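Local atomic coordinates of adenylate kinase (Desulfovibrio gigas, PDB entry 2XB4), a protein that probably catalyses the reversible transfer of the terminal phosphate group between ATP and AMP, and binds a zinc ion. Residues Ile63-Pro66 with Met67-Thr71; Gln93-Phe96 with Glu97-Glu101. One frame throughout, in Å; residues are numbered along the deposited sequence.

Contact 1 of 2, residues Ile63-Pro66 with Met67-Thr71; sequences ITIP and MVLET
Four successive i to i+4 bonds, from the N-H groups of M67, V68, L69 and E70 to the carbonyls of I63, T64, I65 and P66, tie these residues into consecutive turns of helix 61-75. The first, M67 N to I63 O, is 3.1 Å long, and L69 N to I65 O is nearly straight, with 168° at the hydrogen. In the P-loop kinase fold this helix belongs to the beta-alpha-beta connection between strands 27-30 and 80-83, and it follows the predicted NMP region. P66 gives the segment its peculiarity: its nitrogen carries no hydrogen, one bond to the preceding turn is missing, and the helix is kinked there. Its carbonyl works normally, and P66 O receives E70 N at 2.9 Å.

Three side-chain pairs four residues apart follow the backbone bonds. M67 has CG beside its own backbone N (chi1 -72°), which lays that carbon against the helix 3.3 Å from I63 O; its sulfur then lies alongside the branch methyl of I63, SD to CG2 4.3 Å. M67 also touches I39 of helix 31-40. On another side T64 and V68 meet methyl to methyl, CG2 to CG2 at 4.3 Å, with T64 resting on V59 of the predicted AMP site and V68 on I34. I65 and L69 form a third pair, joined through CG2 of I65 and CD2 of L69 at 4.2 Å; this pair faces helix 89-101. Towards the solvent, exposed E70 keeps the base of its chain close to the proline: with its CG beside the backbone N, that carbon sits 3.3 Å from P66 O, the same oxygen that accepts its N-H.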
ATOM      1  N   ILE A  63      30.893  12.436  16.693  1.00 16.28           N
ATOM      2  CA  ILE A  63      30.084  13.532  16.235  1.00 13.89           C
ATOM      3  C   ILE A  63      28.627  13.324  16.703  1.00 12.28           C
ATOM      4  O   ILE A  63      27.968  14.275  17.126  1.00  9.94           O
ATOM      5  CB  ILE A  63      30.134  13.660  14.670  1.00 15.46           C
ATOM      6  CG1 ILE A  63      31.559  14.084  14.225  1.00 20.76           C
ATOM      7  CG2 ILE A  63      29.137  14.671  14.214  1.00 14.55           C
ATOM      8  CD1 ILE A  63      31.722  14.080  12.698  1.00 24.86           C
ATOM      9  N   THR A  64      28.127  12.102  16.629  1.00 11.49           N
ATOM     10  CA  THR A  64      26.763  11.791  17.036  1.00 13.43           C
ATOM     11  C   THR A  64      26.520  12.073  18.560  1.00 13.64           C
ATOM     12  O   THR A  64      25.515  12.683  18.926  1.00 15.24           O
ATOM     13  CB  THR A  64      26.505  10.297  16.756  1.00 15.00           C
ATOM     14  OG1 THR A  64      26.485  10.107  15.319  1.00 19.14           O
ATOM     15  CG2 THR A  64      25.134   9.931  17.298  1.00 18.39           C
ATOM     16  N   ILE A  65      27.453  11.686  19.427  1.00 13.72           N
ATOM     17  CA  ILE A  65      27.240  11.844  20.864  1.00 15.12           C
ATOM     18  C   ILE A  65      27.162  13.351  21.172  1.00 13.75           C
ATOM     19  O   ILE A  65      26.196  13.766  21.788  1.00 15.01           O
ATOM     20  CB  ILE A  65      28.374  11.207  21.680  1.00 16.59           C
ATOM     21  CG1 ILE A  65      28.350   9.658  21.521  1.00 20.44           C
ATOM     22  CG2 ILE A  65      28.242  11.587  23.185  1.00 14.18           C
ATOM     23  CD1 ILE A  65      27.189   9.021  22.088  1.00 20.15           C
ATOM     24  N   PRO A  66      28.124  14.179  20.676  1.00 15.14           N
ATOM     25  CA  PRO A  66      27.914  15.647  20.915  1.00 15.16           C
ATOM     26  C   PRO A  66      26.607  16.207  20.342  1.00 14.50           C
ATOM     27  O   PRO A  66      26.000  17.104  20.950  1.00 15.46           O
ATOM     28  CB  PRO A  66      29.124  16.307  20.243  1.00 16.54           C
ATOM     29  CG  PRO A  66      30.148  15.264  20.056  1.00 20.04           C
ATOM     30  CD  PRO A  66      29.518  13.876  20.246  1.00 16.10           C
ATOM     31  N   MET A  67      26.176  15.712  19.194  1.00 13.77           N
ATOM     32  CA  MET A  67      24.848  16.098  18.711  1.00 13.90           C
ATOM     33  C   MET A  67      23.744  15.800  19.672  1.00 14.36           C
ATOM     34  O   MET A  67      22.868  16.681  19.877  1.00 17.61           O
ATOM     35  CB  MET A  67      24.514  15.403  17.385  1.00 11.66           C
ATOM     36  CG  MET A  67      25.311  15.963  16.291  1.00 14.93           C
ATOM     37  SD  MET A  67      24.882  15.324  14.594  1.00 24.37           S
ATOM     38  CE  MET A  67      25.039  16.748  13.664  1.00 31.80           C
ATOM     39  N   VAL A  68      23.707  14.556  20.164  1.00 13.80           N
ATOM     40  CA  VAL A  68      22.694  14.173  21.106  1.00 13.56           C
ATOM     41  C   VAL A  68      22.745  15.122  22.321  1.00 15.13           C
ATOM     42  O   VAL A  68      21.712  15.680  22.754  1.00 13.96           O
ATOM     43  CB  VAL A  68      22.844  12.663  21.546  1.00 14.32           C
ATOM     44  CG1 VAL A  68      21.895  12.398  22.738  1.00 12.57           C
ATOM     45  CG2 VAL A  68      22.600  11.735  20.317  1.00 12.73           C
ATOM     46  N   LEU A  69      23.943  15.333  22.873  1.00 14.32           N
ATOM     47  CA  LEU A  69      24.016  16.186  24.091  1.00 14.76           C
ATOM     48  C   LEU A  69      23.557  17.621  23.810  1.00 15.21           C
ATOM     49  O   LEU A  69      22.910  18.236  24.702  1.00 15.70           O
ATOM     50  CB  LEU A  69      25.439  16.265  24.621  1.00 13.90           C
ATOM     51  CG  LEU A  69      25.808  15.247  25.698  1.00 13.14           C
ATOM     52  CD1 LEU A  69      25.236  15.794  27.022  1.00 15.37           C
ATOM     53  CD2 LEU A  69      25.375  13.810  25.335  1.00 15.17           C
ATOM     54  N   GLU A  70      23.878  18.170  22.618  1.00 15.95           N
ATOM     55  CA  GLU A  70      23.442  19.515  22.279  1.00 17.92           C
ATOM     56  C   GLU A  70      21.922  19.612  22.228  1.00 17.66           C
ATOM     57  O   GLU A  70      21.342  20.634  22.610  1.00 17.97           O
ATOM     58  CB  GLU A  70      23.988  19.994  20.913  1.00 17.70           C
ATOM     59  CG  GLU A  70      25.454  20.352  21.039  1.00 25.23           C
ATOM     60  CD  GLU A  70      26.020  21.250  19.916  1.00 30.72           C
ATOM     61  OE1 GLU A  70      25.379  21.484  18.825  1.00 23.06           O
ATOM     62  OE2 GLU A  70      27.203  21.675  20.135  1.00 34.08           O
ATOM     63  N   THR A  71      21.270  18.583  21.681  1.00 15.10           N
ATOM     64  CA  THR A  71      19.795  18.539  21.635  1.00 16.46           C
ATOM     65  C   THR A  71      19.169  18.416  23.011  1.00 18.31           C
ATOM     66  O   THR A  71      18.181  19.089  23.344  1.00 18.74           O
ATOM     67  CB  THR A  71      19.342  17.358  20.674  1.00 16.05           C
ATOM     68  OG1 THR A  71      19.830  17.740  19.370  1.00 17.44           O
ATOM     69  CG2 THR A  71      17.786  17.280  20.556  1.00 17.72           C
TER

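Contact 2 of 2, residues Gln93-Phe96 with Glu97-Glu101; sequences QKLF and EALQE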
ATOM      1  N   GLN A  93      28.186   3.534  26.322  1.00 12.43           N
ATOM      2  CA  GLN A  93      29.222   3.967  27.276  1.00 16.09           C
ATOM      3  C   GLN A  93      29.666   5.443  26.879  1.00 16.00           C
ATOM      4  O   GLN A  93      29.886   6.304  27.737  1.00 16.71           O
ATOM      5  CB  GLN A  93      30.434   3.034  27.227  1.00 16.96           C
ATOM      6  CG  GLN A  93      31.543   3.592  28.079  1.00 22.92           C
ATOM      7  CD  GLN A  93      32.713   2.632  28.159  1.00 33.78           C
ATOM      8  OE1 GLN A  93      32.647   1.507  27.639  1.00 38.18           O
ATOM      9  NE2 GLN A  93      33.806   3.073  28.786  1.00 37.24           N
ATOM     10  N   LYS A  94      29.821   5.715  25.595  1.00 14.65           N
ATOM     11  CA  LYS A  94      30.238   7.127  25.185  1.00 15.19           C
ATOM     12  C   LYS A  94      29.172   8.114  25.644  1.00 14.30           C
ATOM     13  O   LYS A  94      29.502   9.251  26.137  1.00 15.59           O
ATOM     14  CB  LYS A  94      30.498   7.239  23.670  1.00 12.59           C
ATOM     15  CG  LYS A  94      31.798   6.471  23.366  1.00 14.00           C
ATOM     16  CD  LYS A  94      32.011   6.392  21.803  1.00 23.05           C
ATOM     17  CE  LYS A  94      33.532   6.226  21.517  1.00 28.23           C
ATOM     18  NZ  LYS A  94      33.603   5.595  20.183  1.00 31.51           N
ATOM     19  N   LEU A  95      27.903   7.703  25.520  1.00 12.81           N
ATOM     20  CA  LEU A  95      26.802   8.582  25.973  1.00 12.90           C
ATOM     21  C   LEU A  95      26.855   8.813  27.506  1.00 15.52           C
ATOM     22  O   LEU A  95      26.739   9.940  27.989  1.00 14.76           O
ATOM     23  CB  LEU A  95      25.421   8.022  25.592  1.00 12.61           C
ATOM     24  CG  LEU A  95      24.141   8.758  26.101  1.00 15.54           C
ATOM     25  CD1 LEU A  95      24.040  10.128  25.363  1.00 13.83           C
ATOM     26  CD2 LEU A  95      22.878   7.976  25.727  1.00 15.43           C
ATOM     27  N   PHE A  96      27.004   7.732  28.259  1.00 14.07           N
ATOM     28  CA  PHE A  96      27.129   7.883  29.695  1.00 15.60           C
ATOM     29  C   PHE A  96      28.302   8.855  30.089  1.00 15.18           C
ATOM     30  O   PHE A  96      28.123   9.751  30.928  1.00 15.85           O
ATOM     31  CB  PHE A  96      27.327   6.528  30.344  1.00 14.37           C
ATOM     32  CG  PHE A  96      27.447   6.636  31.827  1.00 20.14           C
ATOM     33  CD1 PHE A  96      26.359   7.081  32.597  1.00 22.03           C
ATOM     34  CD2 PHE A  96      28.669   6.372  32.448  1.00 23.33           C
ATOM     35  CE1 PHE A  96      26.531   7.234  34.023  1.00 24.37           C
ATOM     36  CE2 PHE A  96      28.803   6.515  33.880  1.00 27.80           C
ATOM     37  CZ  PHE A  96      27.697   6.929  34.619  1.00 24.45           C
ATOM     38  N   GLU A  97      29.478   8.713  29.463  1.00 15.85           N
ATOM     39  CA  GLU A  97      30.626   9.567  29.818  1.00 18.46           C
ATOM     40  C   GLU A  97      30.356  11.019  29.419  1.00 18.77           C
ATOM     41  O   GLU A  97      30.697  11.953  30.158  1.00 18.45           O
ATOM     42  CB  GLU A  97      31.860   9.038  29.101  1.00 19.69           C
ATOM     43  CG  GLU A  97      32.244   7.671  29.662  1.00 28.23           C
ATOM     44  CD  GLU A  97      33.241   6.862  28.809  1.00 36.01           C
ATOM     45  OE1 GLU A  97      33.573   7.246  27.652  1.00 36.10           O
ATOM     46  OE2 GLU A  97      33.654   5.789  29.305  1.00 40.79           O
ATOM     47  N   ALA A  98      29.643  11.196  28.301  1.00 16.23           N
ATOM     48  CA  ALA A  98      29.316  12.563  27.819  1.00 16.12           C
ATOM     49  C   ALA A  98      28.293  13.248  28.747  1.00 16.98           C
ATOM     50  O   ALA A  98      28.361  14.487  29.010  1.00 16.72           O
ATOM     51  CB  ALA A  98      28.812  12.519  26.342  1.00 13.88           C
ATOM     52  N   LEU A  99      27.297  12.493  29.205  1.00 15.84           N
ATOM     53  CA  LEU A  99      26.334  13.005  30.169  1.00 17.37           C
ATOM     54  C   LEU A  99      27.020  13.375  31.524  1.00 18.41           C
ATOM     55  O   LEU A  99      26.777  14.424  32.083  1.00 18.93           O
ATOM     56  CB  LEU A  99      25.245  11.951  30.415  1.00 16.88           C
ATOM     57  CG  LEU A  99      24.195  11.677  29.291  1.00 15.99           C
ATOM     58  CD1 LEU A  99      23.437  10.461  29.757  1.00 18.45           C
ATOM     59  CD2 LEU A  99      23.207  12.901  29.080  1.00 17.08           C
ATOM     60  N   GLN A 100      27.904  12.517  32.016  1.00 18.28           N
ATOM     61  CA  GLN A 100      28.659  12.863  33.235  1.00 22.02           C
ATOM     62  C   GLN A 100      29.494  14.154  33.063  1.00 22.43           C
ATOM     63  O   GLN A 100      29.529  15.010  33.970  1.00 24.43           O
ATOM     64  CB  GLN A 100      29.578  11.724  33.597  1.00 22.86           C
ATOM     65  CG  GLN A 100      28.885  10.480  34.116  1.00 27.48           C
ATOM     66  CD  GLN A 100      29.659   9.922  35.297  1.00 41.08           C
ATOM     67  OE1 GLN A 100      30.781   9.438  35.130  1.00 45.96           O
ATOM     68  NE2 GLN A 100      29.079  10.027  36.521  1.00 43.64           N
ATOM     69  N   GLU A 101      30.167  14.297  31.925  1.00 21.19           N
ATOM     70  CA  GLU A 101      31.025  15.479  31.671  1.00 24.34           C
ATOM     71  C   GLU A 101      30.162  16.773  31.694  1.00 23.42           C
ATOM     72  O   GLU A 101      30.656  17.847  31.989  1.00 24.39           O
ATOM     73  CB  GLU A 101      31.854  15.354  30.327  1.00 23.00           C
TER
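Over one face of the F96 ring lies Q100 CG, 4.0 Å from the ring centroid and displaced toward the rim, a CH-pi contact. The amide of Q100 is turned almost parallel to the ring, 17° between the planes, and its CD comes within 3.6 Å of F96 CZ. F96 has CG anti to its backbone N, which lays the ring alongside the next turn, where Q100 lies across it.

A second pair of flat groups, the Q93 amide and E97 carboxylate, is nearly perpendicular, at 84°. Q93 NE2 donates to E97 OE2 over 2.8 Å; the acceptor lies close to the amide plane, while the nitrogen approaches from the syn side, 30° out of the carboxylate plane. Both chains run extended beyond CG, and E97 CG stays 3.3 Å from Q93 O.

These are i to i+4 pairs of helix 89-101, which in this P-loop fold runs between parallel strands 80-83 and 108-113. The backbone bonds have the same i to i+4 step, as in Q100 N to F96 O at 3.0 Å. F96 also touches Y190, M194 and E198. On the buried side, L95 CG meets L99 CD1 at 4.1 Å, and L99 CG rests 3.3 Å from L95 O.

In the fold
Contacts 1 and 2 are each one continuous run of helix, in 61-75 and 89-101, and these two helices pack directly on each other. I65 and L69 of contact 1 bear on A98 of contact 2, with I65 CG2 only 3.3 Å from A98 CB, and I65 also lies against K94. Contact 1 is mostly buried, between helices 31-40 and 89-101, and its side chains meet mainly through methyl groups and a thioether. Contact 2 is more divided: L95 and L99 are buried, while Q93, E97 and Q100 lie at the surface, where an amide-carboxylate bond and a CH-pi contact take over. Through Q93, L95, F96 and Q100 together, contact 2 also faces helices 184-192 and 195-198.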